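Local coordinates for anti-restriction endonuclease (PDB 3WX4), which mimics DNA to block DNA binding by the bacterial histone-like protein H-NS and strongly inhibits the host restriction endonuclease McrA, at residues 8-13 / 62-67. Sequence-based numbering, arbitrary orientation.
Sequences VVQYTF and YVIPAP
Tyr11 turns the edge of its ring to Pro65. The ring atom CE2 lies 4.0 Å from Pro65 CD, which sits in the plane of the ring, and the two side chains cross at about a right angle. With CG anti to the carbonyl carbon (chi1 -63°), the ring sets off beside its own backbone N, on the side of Val63 O and Pro65. One ring face carries Val9 CG1 of the same strand, 3.4 Å above the plane and offset toward the rim. Next to this pair, Tyr11 and Val63 form an antiparallel hydrogen-bonded pair. Tyr11 N gives a nearly straight bond of 2.7 Å to Val63 O, and Val63 N returns a more bent one to Tyr11 O. Within the chain, strand 60-65 is the middle of three antiparallel strands, between 2-14 and 47-51. The other edge of residues 8-13 pairs with a strand of the second subunit, so the sheet continues across the dimer interface. Beyond Tyr11, Phe13 CB meets Val63 CG2 at 4.0 Å. Helix 71-84 packs on this face, with Ile71 touching Tyr11 and Val63, and Leu75 touching Phe13. The Gln10 side chain lies across Tyr62 and Ile64, crossing both obliquely. Its CG is anti to the backbone N (chi1 164°), and the chain beyond stays extended. OE1 comes within 3.4 Å of Tyr62 CB, with the amide and ring planes 43° apart. NE2 lies 3.7 Å from Ile64 CD1, while Ile64 CG1 packs against Gln10 CB at 3.8 Å. Val9 O is buried near Ile64 CG2 and Pro65 CD without a hydrogen-bond partner. Proline at 65 has no N-H to offer it.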
loop_
_atom_site.group_PDB
_atom_site.type_symbol
_atom_site.label_atom_id
_atom_site.label_comp_id
_atom_site.label_asym_id
_atom_site.label_seq_id
_atom_site.Cartn_x
_atom_site.Cartn_y
_atom_site.Cartn_z
ATOM N N VAL A 8 2.740 -4.025 12.596
ATOM C CA VAL A 8 1.481 -4.246 11.882
ATOM C C VAL A 8 1.616 -5.669 11.289
ATOM O O VAL A 8 2.710 -6.207 11.206
ATOM C CB VAL A 8 1.282 -3.139 10.795
ATOM C CG1 VAL A 8 2.490 -3.062 9.894
ATOM C CG2 VAL A 8 0.017 -3.379 9.999
ATOM N N VAL A 9 0.527 -6.288 10.883
ATOM C CA VAL A 9 0.645 -7.635 10.367
ATOM C C VAL A 9 0.848 -7.733 8.862
ATOM O O VAL A 9 0.195 -7.027 8.101
ATOM C CB VAL A 9 -0.608 -8.451 10.753
ATOM C CG1 VAL A 9 -0.459 -9.900 10.277
ATOM C CG2 VAL A 9 -0.782 -8.415 12.306
ATOM N N GLN A 10 1.763 -8.599 8.434
ATOM C CA GLN A 10 1.978 -8.860 6.996
ATOM C C GLN A 10 1.537 -10.326 6.826
ATOM O O GLN A 10 2.088 -11.201 7.491
ATOM C CB GLN A 10 3.459 -8.726 6.614
ATOM C CG GLN A 10 3.781 -9.351 5.240
ATOM C CD GLN A 10 5.247 -9.148 4.794
ATOM O OE1 GLN A 10 5.884 -10.071 4.242
ATOM N NE2 GLN A 10 5.769 -7.944 5.002
ATOM N N TYR A 11 0.559 -10.608 5.963
ATOM C CA TYR A 11 0.074 -11.969 5.803
ATOM C C TYR A 11 0.728 -12.652 4.604
ATOM O O TYR A 11 1.132 -11.963 3.671
ATOM C CB TYR A 11 -1.433 -11.962 5.537
ATOM C CG TYR A 11 -2.232 -11.409 6.680
ATOM C CD1 TYR A 11 -2.622 -12.231 7.722
ATOM C CD2 TYR A 11 -2.513 -10.044 6.771
ATOM C CE1 TYR A 11 -3.272 -11.708 8.858
ATOM C CE2 TYR A 11 -3.164 -9.518 7.904
ATOM C CZ TYR A 11 -3.527 -10.374 8.940
ATOM O OH TYR A 11 -4.092 -9.894 10.117
ATOM N N THR A 12 0.819 -13.985 4.654
ATOM C CA THR A 12 1.307 -14.764 3.521
ATOM C C THR A 12 0.054 -15.469 3.046
ATOM O O THR A 12 -0.545 -16.286 3.769
ATOM C CB THR A 12 2.351 -15.784 3.926
ATOM O OG1 THR A 12 3.517 -15.097 4.335
ATOM C CG2 THR A 12 2.696 -16.676 2.755
ATOM N N PHE A 13 -0.384 -15.111 1.857
ATOM C CA PHE A 13 -1.582 -15.681 1.285
ATOM C C PHE A 13 -1.147 -16.640 0.175
ATOM O O PHE A 13 -0.457 -16.216 -0.748
ATOM C CB PHE A 13 -2.432 -14.544 0.695
ATOM C CG PHE A 13 -3.761 -14.988 0.187
ATOM C CD1 PHE A 13 -4.194 -14.617 -1.084
ATOM C CD2 PHE A 13 -4.605 -15.772 0.987
ATOM C CE1 PHE A 13 -5.435 -15.006 -1.573
ATOM C CE2 PHE A 13 -5.862 -16.177 0.530
ATOM C CZ PHE A 13 -6.297 -15.796 -0.765
ATOM N N TYR A 62 2.688 -11.659 -0.294
ATOM C CA TYR A 62 2.651 -11.035 1.031
ATOM C C TYR A 62 1.469 -10.083 0.894
ATOM O O TYR A 62 1.171 -9.612 -0.221
ATOM C CB TYR A 62 3.937 -10.287 1.412
ATOM C CG TYR A 62 4.365 -9.141 0.499
ATOM C CD1 TYR A 62 3.700 -7.924 0.532
ATOM C CD2 TYR A 62 5.445 -9.290 -0.386
ATOM C CE1 TYR A 62 4.080 -6.865 -0.288
ATOM C CE2 TYR A 62 5.847 -8.253 -1.231
ATOM C CZ TYR A 62 5.157 -7.034 -1.179
ATOM O OH TYR A 62 5.462 -5.969 -1.988
ATOM N N VAL A 63 0.757 -9.831 1.997
ATOM C CA VAL A 63 -0.412 -8.946 1.937
ATOM C C VAL A 63 -0.376 -8.102 3.218
ATOM O O VAL A 63 -0.213 -8.660 4.317
ATOM C CB VAL A 63 -1.721 -9.753 1.903
ATOM C CG1 VAL A 63 -2.906 -8.820 1.889
ATOM C CG2 VAL A 63 -1.788 -10.599 0.651
ATOM N N ILE A 64 -0.424 -6.782 3.060
ATOM C CA ILE A 64 -0.420 -5.850 4.176
ATOM C C ILE A 64 -1.600 -4.891 3.993
ATOM O O ILE A 64 -1.582 -4.007 3.123
ATOM C CB ILE A 64 0.886 -5.029 4.242
ATOM C CG1 ILE A 64 2.085 -5.973 4.322
ATOM C CG2 ILE A 64 0.920 -4.159 5.551
ATOM C CD1 ILE A 64 3.414 -5.298 3.957
ATOM N N PRO A 65 -2.656 -5.071 4.806
ATOM C CA PRO A 65 -3.860 -4.230 4.753
ATOM C C PRO A 65 -3.581 -2.926 5.470
ATOM O O PRO A 65 -2.752 -2.893 6.398
ATOM C CB PRO A 65 -4.904 -5.092 5.477
ATOM C CG PRO A 65 -4.087 -5.716 6.558
ATOM C CD PRO A 65 -2.803 -6.137 5.812
ATOM N N ALA A 66 -4.213 -1.841 5.005
ATOM C CA ALA A 66 -4.016 -0.526 5.648
ATOM C C ALA A 66 -4.749 -0.598 6.997
ATOM O O ALA A 66 -5.632 -1.429 7.156
ATOM C CB ALA A 66 -4.627 0.604 4.775
ATOM N N PRO A 67 -4.389 0.261 7.970
ATOM C CA PRO A 67 -5.077 0.210 9.272
ATOM C C PRO A 67 -6.597 0.322 9.021
ATOM O O PRO A 67 -7.055 1.088 8.153
ATOM C CB PRO A 67 -4.496 1.421 10.023
ATOM C CG PRO A 67 -3.116 1.634 9.381
ATOM C CD PRO A 67 -3.446 1.397 7.909
#